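Local coordinates for penicillin-binding protein 2 (Pbp2) (PDB 5LP5) that probably cross-links peptidoglycan as a penicillin-sensitive transpeptidase of the inner membrane and works with the shape-determining protein MreC in cell wall synthesis, at residues 329-335 / 354-360; 319-323 / 474-480; 312-316 / 444-448. The contacts are given in a common frame with arbitrary orientation. Residues are numbered along the deposited sequence.

Contact 1. Residues 329-335 / 354-360; sequences ENTTIPT and HGNSNLY
Tyr360 brings its ring alongside Glu329 and Asn330, Tyr360 OH 3.5 Å from Glu329 CG and Tyr360 CE2 3.6 Å from Asn330 OD1. From here the segments run antiparallel, closing 591 Å² between them. Leu359 N donates to Glu329 O (3.2 Å, 142°), and Asn358 CA approaches Thr331 O at 3.4 Å in a CA-H...O contact. Extended backbone follows: Ile333 and Ser357 form a hydrogen-bonded pair through Ile333 N to Ser357 O (3.2 Å) and Ser357 N to Ile333 O (3.0 Å). Pro334 and Asn356 make the neighbouring non-hydrogen-bonded pair, CA-CA 4.3 Å. Thr335 then faces two residues, its N donating to Gly355 O in a very short bond (2.5 Å) and its O accepting from His354 N (2.9 Å). Gly355, at phi 50° and psi -139°, has a positive phi that favours glycine. On the face that carries the side chains of Ile333 and Ser357, Thr335 OG1 (chi1 m) donates to Ser357 OG (chi1 p) at 2.6 Å. Asn358, chi1 p, is the N-cap of helix 359-364, its OD1 accepting from Lys361 N. The geometry is that of a two-stranded antiparallel ribbon in the transpeptidase domain, ended by a classic beta bulge at Thr335, His354 and Gly355.

Contact 2. Residues 319-323 / 474-480; sequences LSFLE and NSFQKKK
This is a helix-helix packing contact within the penicillin-binding transpeptidase domain, between helix 314-324 and the N-terminal end of helix 475-493. The short axes of 319-323 and 475-480 approach to 10.3 Å at a signed crossing angle of 127°, so the helices run obliquely antiparallel; the nearest CA pair is Leu319 and Gln477, 7.1 Å apart. Together the segments bury 336 Å². Leu319 (chi1 t, chi2 p) places CD1 3.9 Å from both Gln477 O and Lys480 CB. One turn on, Leu322 (m, t) points toward the partner, its CD1 4.1 Å from Lys480 CD, an apolar contact with the aliphatic part of the lysine, whose NZ goes on to a salt bridge with Glu329. Phe476, chi1 t, reaches across the C-terminal part of 319-323: CZ lies 3.3 Å from Leu322 O and CE2 3.6 Å from Glu323 CA. The CA-to-CB bond of Glu323 points sideways; in its extended t, t rotamer the carboxylate reaches the start of the other helix, Glu323 OE2 3.6 Å from Asn474 ND2. Gln477 NE2 has a hydrogen-bond partner in Glu389. The helix start is closed by a capping box: Asn474 N donates to Gln477 OE1 at 3.1 Å and 179°, and Gln477 N returns a bond to Asn474 OD1 at 2.5 Å and 165°.

Contact 3. Residues 312-316 / 444-448; sequences VVKMG and VLAYT
Tyr447, with 91 Å² covered, accounts for nearly half of the 197 Å² buried here and carries both hydrogen bonds of the contact. It projects from helix 441-453 with chi1 157° (t) and chi2 68°, CA-to-CB directed toward 312-316, so that its hydroxyl arrives at the turn at the start of helix 314-324, where residues 312-313 are 3-10. There OH donates to Val312 O at 2.6 Å and accepts from Gly316 N at 3.2 Å (N-H...acceptor angle 137°). Both backbone atoms lie at the ring edge, near its plane, as expected for partners of a phenol oxygen. Gly316 N also makes a weak bond to Val313 O (2.8 Å). At Gly316 an ideal CB would fall only 3.5 Å from Tyr447 CE1, a tight fit that glycine avoids. Met315 (p, m, m) adds CG at 3.2 Å from Tyr447 OH and 4.1 Å from Tyr447 CZ. The turn being held probably belongs to the SxxK motif of penicillin-binding proteins, formed by Ser311 and Lys314 at the start of the helix; Lys314 points away from Tyr447, and its NZ makes a salt bridge with Asp368. Val312, the next most covered residue at 46 Å², points toward helix 441-453, and its CG2 meets CG1 of Val444 at 4.5 Å. Val444, with 27 Å² covered and chi1 t, sits one turn before Tyr447; the nearest CA pairs are Val312 with Val444 at 7.8 Å and Gly316 with Tyr447 at 8.6 Å. Trp544 of strand 542-549 touches both valines. Within helix 441-453, Thr448 OG1 donates to Val444 O at 2.7 Å.

In the fold
Helix 314-324 ties the three together: its start meets helix 441-453 in contact 3, its later turns meet helix 475-493 in contact 2, and the chain leaving it enters the ribbon of contact 1. Centres of contacts 2 and 3 lie about 14 Å apart. Contacts 1 and 2, with centres about 18 Å apart, touch directly: Glu329 OE1 and Lys480 NZ form a 3.3 Å salt bridge, and Leu359 CD1 packs 3.4 Å from Leu322 CD1. Contacts 1 and 3 do not touch, their nearest atoms being about 6 Å apart. Contact 3 contains Lys314 of the probable SxxK active-site motif, beside which lies Lys513 of a probable KTG motif; contact 2 packs farther along the same helix.

Contact 1. Residues 329-335 / 354-360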
ATOM      1  N   GLU A 329      47.708   4.189 -34.202  1.00 75.78           N
ATOM      2  CA  GLU A 329      46.942   5.381 -33.873  1.00 71.40           C
ATOM      3  C   GLU A 329      47.482   6.611 -34.581  1.00 71.71           C
ATOM      4  O   GLU A 329      46.727   7.531 -34.860  1.00 67.89           O
ATOM      5  CB  GLU A 329      46.864   5.596 -32.344  1.00 70.18           C
ATOM      6  CG  GLU A 329      48.182   5.640 -31.573  1.00 70.69           C
ATOM      7  CD  GLU A 329      48.635   4.278 -31.062  1.00 70.21           C
ATOM      8  OE1 GLU A 329      48.342   3.248 -31.709  1.00 71.71           O
ATOM      9  OE2 GLU A 329      49.315   4.237 -30.026  1.00 67.65           O
ATOM     10  N   ASN A 330      48.770   6.600 -34.910  1.00 75.65           N
ATOM     11  CA  ASN A 330      49.431   7.752 -35.538  1.00 78.82           C
ATOM     12  C   ASN A 330      49.501   7.685 -37.056  1.00 83.63           C
ATOM     13  O   ASN A 330      49.905   8.655 -37.699  1.00 87.17           O
ATOM     14  CB  ASN A 330      50.844   7.880 -35.004  1.00 76.12           C
ATOM     15  CG  ASN A 330      50.891   7.826 -33.509  1.00 73.05           C
ATOM     16  OD1 ASN A 330      50.353   8.700 -32.844  1.00 72.89           O
ATOM     17  ND2 ASN A 330      51.527   6.799 -32.969  1.00 71.31           N
ATOM     18  N   THR A 331      49.128   6.544 -37.627  1.00 84.25           N
ATOM     19  CA  THR A 331      49.043   6.425 -39.070  1.00 84.18           C
ATOM     20  C   THR A 331      48.160   7.536 -39.607  1.00 81.88           C
ATOM     21  O   THR A 331      46.955   7.605 -39.323  1.00 83.75           O
ATOM     22  CB  THR A 331      48.470   5.073 -39.468  1.00 87.03           C
ATOM     23  OG1 THR A 331      49.234   4.039 -38.816  1.00 90.50           O
ATOM     24  CG2 THR A 331      48.494   4.906 -40.984  1.00 89.86           C
ATOM     25  N   THR A 332      48.788   8.430 -40.354  1.00 80.62           N
ATOM     26  CA  THR A 332      48.119   9.603 -40.883  1.00 82.08           C
ATOM     27  C   THR A 332      47.895   9.377 -42.374  1.00 84.99           C
ATOM     28  O   THR A 332      48.782   8.876 -43.072  1.00 90.19           O
ATOM     29  CB  THR A 332      48.980  10.868 -40.667  1.00 81.73           C
ATOM     30  OG1 THR A 332      49.487  10.893 -39.327  1.00 79.86           O
ATOM     31  CG2 THR A 332      48.170  12.134 -40.930  1.00 82.34           C
ATOM     32  N   ILE A 333      46.706   9.725 -42.858  1.00 83.81           N
ATOM     33  CA  ILE A 333      46.395   9.621 -44.290  1.00 87.07           C
ATOM     34  C   ILE A 333      45.586  10.834 -44.751  1.00 87.46           C
ATOM     35  O   ILE A 333      44.946  11.495 -43.938  1.00 85.55           O
ATOM     36  CB  ILE A 333      45.625   8.323 -44.619  1.00 88.88           C
ATOM     37  CG1 ILE A 333      44.235   8.326 -43.948  1.00 90.84           C
ATOM     38  CG2 ILE A 333      46.437   7.104 -44.193  1.00 87.11           C
ATOM     39  CD1 ILE A 333      43.361   7.130 -44.290  1.00 89.28           C
ATOM     40  N   PRO A 334      45.623  11.139 -46.055  1.00 90.95           N
ATOM     41  CA  PRO A 334      44.866  12.283 -46.587  1.00 92.26           C
ATOM     42  C   PRO A 334      43.336  12.099 -46.561  1.00 89.86           C
ATOM     43  O   PRO A 334      42.823  11.056 -46.944  1.00 84.54           O
ATOM     44  CB  PRO A 334      45.392  12.434 -48.025  1.00 95.00           C
ATOM     45  CG  PRO A 334      46.059  11.142 -48.354  1.00 95.50           C
ATOM     46  CD  PRO A 334      46.515  10.534 -47.062  1.00 93.56           C
ATOM     47  N   THR A 335      42.627  13.128 -46.110  1.00 93.89           N
ATOM     48  CA  THR A 335      41.185  13.053 -45.891  1.00 96.03           C
ATOM     49  C   THR A 335      40.440  14.141 -46.667  1.00 91.11           C
ATOM     50  O   THR A 335      40.138  15.210 -46.128  1.00 90.46           O
ATOM     51  CB  THR A 335      40.858  13.166 -44.390  1.00103.64           C
ATOM     52  OG1 THR A 335      41.492  12.089 -43.693  1.00102.64           O
ATOM     53  CG2 THR A 335      39.354  13.087 -44.130  1.00113.37           C
ATOM     54  N   HIS A 354      38.806  17.186 -44.550  1.00 99.49           N
ATOM     55  CA  HIS A 354      39.550  17.306 -43.291  1.00105.03           C
ATOM     56  C   HIS A 354      41.060  17.050 -43.399  1.00100.99           C
ATOM     57  O   HIS A 354      41.665  16.435 -42.517  1.00 98.03           O
ATOM     58  CB  HIS A 354      38.896  16.406 -42.230  1.00113.90           C
ATOM     59  CG  HIS A 354      37.500  16.829 -41.869  1.00117.01           C
ATOM     60  ND1 HIS A 354      36.377  16.319 -42.487  1.00122.62           N
ATOM     61  CD2 HIS A 354      37.052  17.734 -40.967  1.00115.45           C
ATOM     62  CE1 HIS A 354      35.298  16.888 -41.980  1.00118.13           C
ATOM     63  NE2 HIS A 354      35.680  17.744 -41.049  1.00117.11           N
ATOM     64  N   GLY A 355      41.666  17.538 -44.476  1.00100.56           N
ATOM     65  CA  GLY A 355      43.130  17.506 -44.645  1.00106.22           C
ATOM     66  C   GLY A 355      43.817  16.165 -44.414  1.00108.89           C
ATOM     67  O   GLY A 355      43.321  15.127 -44.836  1.00109.61           O
ATOM     68  N   ASN A 356      44.974  16.190 -43.752  1.00112.04           N
ATOM     69  CA  ASN A 356      45.621  14.974 -43.249  1.00112.22           C
ATOM     70  C   ASN A 356      45.038  14.668 -41.868  1.00115.46           C
ATOM     71  O   ASN A 356      44.785  15.583 -41.085  1.00126.48           O
ATOM     72  CB  ASN A 356      47.143  15.160 -43.136  1.00111.60           C
ATOM     73  CG  ASN A 356      47.885  14.906 -44.449  1.00108.14           C
ATOM     74  OD1 ASN A 356      47.298  14.557 -45.474  1.00106.24           O
ATOM     75  ND2 ASN A 356      49.196  15.074 -44.410  1.00105.56           N
ATOM     76  N   SER A 357      44.827  13.389 -41.562  1.00112.60           N
ATOM     77  CA  SER A 357      44.292  13.001 -40.249  1.00102.93           C
ATOM     78  C   SER A 357      44.625  11.562 -39.827  1.00 96.90           C
ATOM     79  O   SER A 357      44.656  10.638 -40.639  1.00 93.34           O
ATOM     80  CB  SER A 357      42.780  13.231 -40.208  1.00 98.87           C
ATOM     81  OG  SER A 357      42.128  12.545 -41.250  1.00102.35           O
ATOM     82  N   ASN A 358      44.870  11.401 -38.531  1.00 96.10           N
ATOM     83  CA  ASN A 358      45.201  10.106 -37.930  1.00 94.36           C
ATOM     84  C   ASN A 358      43.960   9.582 -37.194  1.00 94.72           C
ATOM     85  O   ASN A 358      42.863  10.126 -37.355  1.00102.22           O
ATOM     86  CB  ASN A 358      46.387  10.269 -36.972  1.00 92.19           C
ATOM     87  CG  ASN A 358      46.160  11.365 -35.944  1.00 92.02           C
ATOM     88  OD1 ASN A 358      45.049  11.545 -35.445  1.00101.31           O
ATOM     89  ND2 ASN A 358      47.215  12.116 -35.635  1.00 91.13           N
ATOM     90  N   LEU A 359      44.131   8.540 -36.384  1.00 90.65           N
ATOM     91  CA  LEU A 359      43.027   8.023 -35.547  1.00 84.03           C
ATOM     92  C   LEU A 359      42.503   9.075 -34.544  1.00 81.46           C
ATOM     93  O   LEU A 359      41.306   9.366 -34.511  1.00 81.48           O
ATOM     94  CB  LEU A 359      43.449   6.742 -34.804  1.00 83.22           C
ATOM     95  CG  LEU A 359      42.343   5.714 -34.486  1.00 81.34           C
ATOM     96  CD1 LEU A 359      42.924   4.418 -33.935  1.00 80.50           C
ATOM     97  CD2 LEU A 359      41.299   6.229 -33.519  1.00 79.81           C
ATOM     98  N   TYR A 360      43.408   9.644 -33.744  1.00 78.90           N
ATOM     99  CA  TYR A 360      43.052  10.689 -32.760  1.00 75.83           C
ATOM    100  C   TYR A 360      42.171  11.770 -33.403  1.00 76.75           C
ATOM    101  O   TYR A 360      41.148  12.176 -32.841  1.00 75.43           O
ATOM    102  CB  TYR A 360      44.297  11.372 -32.138  1.00 73.72           C
ATOM    103  CG  TYR A 360      45.238  10.489 -31.310  1.00 72.00           C
ATOM    104  CD1 TYR A 360      45.119  10.398 -29.929  1.00 70.61           C
ATOM    105  CD2 TYR A 360      46.276   9.785 -31.915  1.00 72.51           C
ATOM    106  CE1 TYR A 360      45.981   9.606 -29.186  1.00 70.87           C
ATOM    107  CE2 TYR A 360      47.141   8.999 -31.178  1.00 71.61           C
ATOM    108  CZ  TYR A 360      46.988   8.911 -29.819  1.00 71.73           C
ATOM    109  OH  TYR A 360      47.848   8.119 -29.100  1.00 75.95           O
TER

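Contact 2. Residues 319-323 / 474-480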
ATOM      1  N   LEU A 319      39.363   0.529 -33.143  1.00 61.75           N
ATOM      2  CA  LEU A 319      40.002  -0.522 -32.358  1.00 62.46           C
ATOM      3  C   LEU A 319      40.191  -1.800 -33.182  1.00 63.76           C
ATOM      4  O   LEU A 319      41.182  -2.515 -33.013  1.00 66.92           O
ATOM      5  CB  LEU A 319      39.218  -0.804 -31.072  1.00 59.58           C
ATOM      6  CG  LEU A 319      39.761  -1.949 -30.206  1.00 60.75           C
ATOM      7  CD1 LEU A 319      41.143  -1.629 -29.669  1.00 60.48           C
ATOM      8  CD2 LEU A 319      38.808  -2.290 -29.071  1.00 60.07           C
ATOM      9  N   SER A 320      39.246  -2.078 -34.070  1.00 64.67           N
ATOM     10  CA  SER A 320      39.360  -3.220 -34.966  1.00 68.44           C
ATOM     11  C   SER A 320      40.472  -3.021 -36.003  1.00 68.59           C
ATOM     12  O   SER A 320      41.212  -3.957 -36.307  1.00 69.29           O
ATOM     13  CB  SER A 320      38.036  -3.461 -35.693  1.00 72.64           C
ATOM     14  OG  SER A 320      38.016  -4.750 -36.299  1.00 77.70           O
ATOM     15  N   PHE A 321      40.581  -1.814 -36.556  1.00 66.64           N
ATOM     16  CA  PHE A 321      41.641  -1.511 -37.520  1.00 66.70           C
ATOM     17  C   PHE A 321      43.001  -1.833 -36.929  1.00 71.31           C
ATOM     18  O   PHE A 321      43.788  -2.600 -37.500  1.00 76.87           O
ATOM     19  CB  PHE A 321      41.653  -0.027 -37.910  1.00 62.84           C
ATOM     20  CG  PHE A 321      40.465   0.420 -38.708  1.00 60.30           C
ATOM     21  CD1 PHE A 321      39.673  -0.485 -39.406  1.00 59.68           C
ATOM     22  CD2 PHE A 321      40.171   1.770 -38.800  1.00 58.69           C
ATOM     23  CE1 PHE A 321      38.601  -0.042 -40.154  1.00 59.36           C
ATOM     24  CE2 PHE A 321      39.100   2.217 -39.550  1.00 57.98           C
ATOM     25  CZ  PHE A 321      38.314   1.312 -40.228  1.00 57.83           C
ATOM     26  N   LEU A 322      43.266  -1.225 -35.776  1.00 71.08           N
ATOM     27  CA  LEU A 322      44.556  -1.346 -35.110  1.00 71.30           C
ATOM     28  C   LEU A 322      44.872  -2.786 -34.784  1.00 70.88           C
ATOM     29  O   LEU A 322      46.037  -3.175 -34.711  1.00 73.98           O
ATOM     30  CB  LEU A 322      44.553  -0.547 -33.813  1.00 72.58           C
ATOM     31  CG  LEU A 322      44.370   0.957 -33.915  1.00 74.74           C
ATOM     32  CD1 LEU A 322      44.056   1.523 -32.535  1.00 76.34           C
ATOM     33  CD2 LEU A 322      45.620   1.583 -34.496  1.00 76.84           C
ATOM     34  N   GLU A 323      43.828  -3.570 -34.561  1.00 70.37           N
ATOM     35  CA  GLU A 323      43.982  -4.947 -34.148  1.00 74.55           C
ATOM     36  C   GLU A 323      44.278  -5.869 -35.339  1.00 78.54           C
ATOM     37  O   GLU A 323      45.098  -6.791 -35.238  1.00 77.21           O
ATOM     38  CB  GLU A 323      42.708  -5.364 -33.430  1.00 73.65           C
ATOM     39  CG  GLU A 323      42.678  -6.772 -32.883  1.00 73.82           C
ATOM     40  CD  GLU A 323      41.434  -7.014 -32.062  1.00 72.24           C
ATOM     41  OE1 GLU A 323      40.547  -6.128 -32.032  1.00 69.80           O
ATOM     42  OE2 GLU A 323      41.351  -8.098 -31.460  1.00 73.51           O
ATOM     43  N   ASN A 474      41.318  -8.511 -24.790  1.00 68.05           N
ATOM     44  CA  ASN A 474      42.672  -9.062 -24.688  1.00 65.95           C
ATOM     45  C   ASN A 474      43.642  -7.961 -24.234  1.00 68.05           C
ATOM     46  O   ASN A 474      43.246  -6.789 -24.070  1.00 67.94           O
ATOM     47  CB  ASN A 474      43.110  -9.635 -26.033  1.00 64.74           C
ATOM     48  CG  ASN A 474      43.135  -8.587 -27.133  1.00 64.95           C
ATOM     49  OD1 ASN A 474      43.414  -7.413 -26.902  1.00 65.07           O
ATOM     50  ND2 ASN A 474      42.818  -9.006 -28.334  1.00 63.12           N
ATOM     51  N   SER A 475      44.903  -8.346 -24.048  1.00 69.51           N
ATOM     52  CA  SER A 475      45.966  -7.416 -23.693  1.00 68.27           C
ATOM     53  C   SER A 475      46.056  -6.245 -24.668  1.00 67.86           C
ATOM     54  O   SER A 475      45.937  -5.069 -24.277  1.00 68.08           O
ATOM     55  CB  SER A 475      47.306  -8.152 -23.677  1.00 69.48           C
ATOM     56  OG  SER A 475      47.354  -9.071 -22.605  1.00 69.30           O
ATOM     57  N   PHE A 476      46.268  -6.581 -25.937  1.00 67.41           N
ATOM     58  CA  PHE A 476      46.524  -5.584 -26.968  1.00 70.62           C
ATOM     59  C   PHE A 476      45.423  -4.525 -26.998  1.00 68.83           C
ATOM     60  O   PHE A 476      45.707  -3.322 -27.044  1.00 67.01           O
ATOM     61  CB  PHE A 476      46.647  -6.261 -28.343  1.00 73.87           C
ATOM     62  CG  PHE A 476      46.784  -5.292 -29.481  1.00 75.62           C
ATOM     63  CD1 PHE A 476      48.022  -4.798 -29.853  1.00 79.64           C
ATOM     64  CD2 PHE A 476      45.667  -4.854 -30.162  1.00 76.82           C
ATOM     65  CE1 PHE A 476      48.141  -3.894 -30.897  1.00 81.56           C
ATOM     66  CE2 PHE A 476      45.780  -3.954 -31.205  1.00 77.57           C
ATOM     67  CZ  PHE A 476      47.018  -3.467 -31.572  1.00 78.94           C
ATOM     68  N   GLN A 477      44.171  -4.981 -26.968  1.00 69.46           N
ATOM     69  CA  GLN A 477      43.027  -4.087 -27.069  1.00 70.50           C
ATOM     70  C   GLN A 477      42.968  -3.087 -25.914  1.00 74.14           C
ATOM     71  O   GLN A 477      42.709  -1.908 -26.141  1.00 74.77           O
ATOM     72  CB  GLN A 477      41.725  -4.882 -27.128  1.00 67.91           C
ATOM     73  CG  GLN A 477      41.500  -5.599 -28.445  1.00 64.75           C
ATOM     74  CD  GLN A 477      40.364  -6.589 -28.350  1.00 62.02           C
ATOM     75  OE1 GLN A 477      40.395  -7.507 -27.530  1.00 60.05           O
ATOM     76  NE2 GLN A 477      39.351  -6.402 -29.183  1.00 58.43           N
ATOM     77  N   LYS A 478      43.215  -3.559 -24.692  1.00 75.37           N
ATOM     78  CA  LYS A 478      43.184  -2.691 -23.517  1.00 76.86           C
ATOM     79  C   LYS A 478      44.185  -1.534 -23.616  1.00 75.35           C
ATOM     80  O   LYS A 478      43.844  -0.385 -23.314  1.00 75.61           O
ATOM     81  CB  LYS A 478      43.429  -3.501 -22.248  1.00 83.18           C
ATOM     82  CG  LYS A 478      42.264  -4.394 -21.845  1.00 86.00           C
ATOM     83  CD  LYS A 478      42.551  -5.095 -20.529  1.00 89.45           C
ATOM     84  CE  LYS A 478      41.444  -6.046 -20.113  1.00 88.25           C
ATOM     85  NZ  LYS A 478      41.762  -6.607 -18.770  1.00 89.09           N
ATOM     86  N   LYS A 479      45.407  -1.834 -24.053  1.00 72.78           N
ATOM     87  CA  LYS A 479      46.420  -0.793 -24.248  1.00 73.03           C
ATOM     88  C   LYS A 479      45.952   0.295 -25.212  1.00 69.49           C
ATOM     89  O   LYS A 479      46.126   1.489 -24.955  1.00 72.60           O
ATOM     90  CB  LYS A 479      47.742  -1.373 -24.767  1.00 76.17           C
ATOM     91  CG  LYS A 479      48.680  -0.282 -25.297  1.00 80.61           C
ATOM     92  CD  LYS A 479      50.156  -0.652 -25.356  1.00 84.46           C
ATOM     93  CE  LYS A 479      51.011   0.611 -25.215  1.00 84.35           C
ATOM     94  NZ  LYS A 479      52.472   0.351 -25.191  1.00 85.15           N
ATOM     95  N   LYS A 480      45.356  -0.122 -26.319  1.00 68.02           N
ATOM     96  CA  LYS A 480      44.889   0.815 -27.330  1.00 67.54           C
ATOM     97  C   LYS A 480      43.724   1.681 -26.848  1.00 65.41           C
ATOM     98  O   LYS A 480      43.455   2.733 -27.426  1.00 62.32           O
ATOM     99  CB  LYS A 480      44.506   0.067 -28.604  1.00 69.90           C
ATOM    100  CG  LYS A 480      45.672  -0.648 -29.262  1.00 77.34           C
ATOM    101  CD  LYS A 480      46.791   0.305 -29.665  1.00 82.08           C
ATOM    102  CE  LYS A 480      48.103  -0.425 -29.916  1.00 83.47           C
ATOM    103  NZ  LYS A 480      49.211   0.548 -30.087  1.00 84.08           N
TER

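Contact 3. Residues 312-316 / 444-448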
ATOM      1  N   VAL A 312      29.178   7.193 -33.162  1.00 48.25           N
ATOM      2  CA  VAL A 312      29.571   6.725 -31.805  1.00 47.70           C
ATOM      3  C   VAL A 312      30.362   5.406 -31.821  1.00 45.90           C
ATOM      4  O   VAL A 312      31.118   5.099 -30.896  1.00 42.99           O
ATOM      5  CB  VAL A 312      28.357   6.541 -30.844  1.00 45.59           C
ATOM      6  CG1 VAL A 312      27.583   7.824 -30.670  1.00 45.73           C
ATOM      7  CG2 VAL A 312      27.422   5.456 -31.327  1.00 44.99           C
ATOM      8  N   VAL A 313      30.166   4.633 -32.882  1.00 44.34           N
ATOM      9  CA  VAL A 313      30.846   3.355 -33.037  1.00 44.72           C
ATOM     10  C   VAL A 313      32.332   3.497 -33.388  1.00 47.30           C
ATOM     11  O   VAL A 313      33.093   2.523 -33.291  1.00 49.85           O
ATOM     12  CB  VAL A 313      30.179   2.514 -34.138  1.00 43.02           C
ATOM     13  CG1 VAL A 313      28.686   2.359 -33.869  1.00 42.15           C
ATOM     14  CG2 VAL A 313      30.417   3.133 -35.513  1.00 43.84           C
ATOM     15  N   LYS A 314      32.743   4.704 -33.778  1.00 46.46           N
ATOM     16  CA  LYS A 314      34.029   4.911 -34.446  1.00 47.27           C
ATOM     17  C   LYS A 314      35.238   4.442 -33.661  1.00 47.92           C
ATOM     18  O   LYS A 314      36.184   3.928 -34.258  1.00 48.39           O
ATOM     19  CB  LYS A 314      34.200   6.368 -34.867  1.00 48.60           C
ATOM     20  CG  LYS A 314      33.509   6.654 -36.185  1.00 51.19           C
ATOM     21  CD  LYS A 314      33.495   8.124 -36.571  1.00 53.17           C
ATOM     22  CE  LYS A 314      32.755   8.287 -37.895  1.00 54.95           C
ATOM     23  NZ  LYS A 314      32.675   9.693 -38.348  1.00 55.82           N
ATOM     24  N   MET A 315      35.218   4.599 -32.338  1.00 46.79           N
ATOM     25  CA  MET A 315      36.334   4.108 -31.535  1.00 48.45           C
ATOM     26  C   MET A 315      36.340   2.564 -31.432  1.00 50.60           C
ATOM     27  O   MET A 315      37.397   1.943 -31.249  1.00 55.47           O
ATOM     28  CB  MET A 315      36.431   4.817 -30.159  1.00 46.77           C
ATOM     29  CG  MET A 315      35.155   5.015 -29.331  1.00 45.20           C
ATOM     30  SD  MET A 315      34.088   6.455 -29.638  1.00 41.96           S
ATOM     31  CE  MET A 315      35.329   7.700 -29.877  1.00 44.51           C
ATOM     32  N   GLY A 316      35.172   1.948 -31.582  1.00 51.38           N
ATOM     33  CA  GLY A 316      35.090   0.489 -31.705  1.00 54.80           C
ATOM     34  C   GLY A 316      35.621  -0.002 -33.041  1.00 56.66           C
ATOM     35  O   GLY A 316      36.310  -1.022 -33.111  1.00 56.89           O
ATOM     36  N   VAL A 444      24.959   1.398 -26.230  1.00 34.87           N
ATOM     37  CA  VAL A 444      25.917   2.510 -26.388  1.00 34.54           C
ATOM     38  C   VAL A 444      26.554   2.869 -25.043  1.00 34.05           C
ATOM     39  O   VAL A 444      27.766   3.093 -24.961  1.00 34.43           O
ATOM     40  CB  VAL A 444      25.228   3.750 -26.979  1.00 34.78           C
ATOM     41  CG1 VAL A 444      26.196   4.918 -27.074  1.00 35.66           C
ATOM     42  CG2 VAL A 444      24.649   3.435 -28.351  1.00 35.33           C
ATOM     43  N   LEU A 445      25.722   2.908 -23.999  1.00 33.21           N
ATOM     44  CA  LEU A 445      26.150   3.184 -22.624  1.00 31.59           C
ATOM     45  C   LEU A 445      27.146   2.161 -22.091  1.00 31.85           C
ATOM     46  O   LEU A 445      28.194   2.548 -21.529  1.00 33.57           O
ATOM     47  CB  LEU A 445      24.929   3.227 -21.696  1.00 30.45           C
ATOM     48  CG  LEU A 445      25.193   3.360 -20.192  1.00 30.12           C
ATOM     49  CD1 LEU A 445      25.540   4.780 -19.788  1.00 29.97           C
ATOM     50  CD2 LEU A 445      23.991   2.883 -19.410  1.00 29.98           C
ATOM     51  N   ALA A 446      26.818   0.872 -22.218  1.00 30.08           N
ATOM     52  CA  ALA A 446      27.712  -0.176 -21.740  1.00 31.04           C
ATOM     53  C   ALA A 446      29.046  -0.086 -22.486  1.00 33.65           C
ATOM     54  O   ALA A 446      30.139  -0.183 -21.897  1.00 37.56           O
ATOM     55  CB  ALA A 446      27.085  -1.542 -21.938  1.00 30.75           C
ATOM     56  N   TYR A 447      28.924   0.100 -23.790  1.00 34.09           N
ATOM     57  CA  TYR A 447      30.054   0.276 -24.689  1.00 36.09           C
ATOM     58  C   TYR A 447      30.935   1.437 -24.247  1.00 38.51           C
ATOM     59  O   TYR A 447      32.153   1.279 -24.118  1.00 45.29           O
ATOM     60  CB  TYR A 447      29.499   0.473 -26.125  1.00 35.12           C
ATOM     61  CG  TYR A 447      30.362   1.193 -27.138  1.00 34.02           C
ATOM     62  CD1 TYR A 447      31.537   0.628 -27.627  1.00 34.60           C
ATOM     63  CD2 TYR A 447      29.956   2.415 -27.653  1.00 33.51           C
ATOM     64  CE1 TYR A 447      32.305   1.278 -28.580  1.00 35.30           C
ATOM     65  CE2 TYR A 447      30.708   3.079 -28.599  1.00 35.08           C
ATOM     66  CZ  TYR A 447      31.885   2.512 -29.068  1.00 36.04           C
ATOM     67  OH  TYR A 447      32.605   3.185 -30.036  1.00 35.11           O
ATOM     68  N   THR A 448      30.331   2.598 -23.998  1.00 38.25           N
ATOM     69  CA  THR A 448      31.085   3.772 -23.530  1.00 39.55           C
ATOM     70  C   THR A 448      31.853   3.533 -22.193  1.00 40.14           C
ATOM     71  O   THR A 448      32.966   4.027 -22.018  1.00 41.33           O
ATOM     72  CB  THR A 448      30.149   4.980 -23.362  1.00 38.13           C
ATOM     73  OG1 THR A 448      29.444   5.204 -24.585  1.00 37.10           O
ATOM     74  CG2 THR A 448      30.933   6.223 -22.963  1.00 37.66           C
TER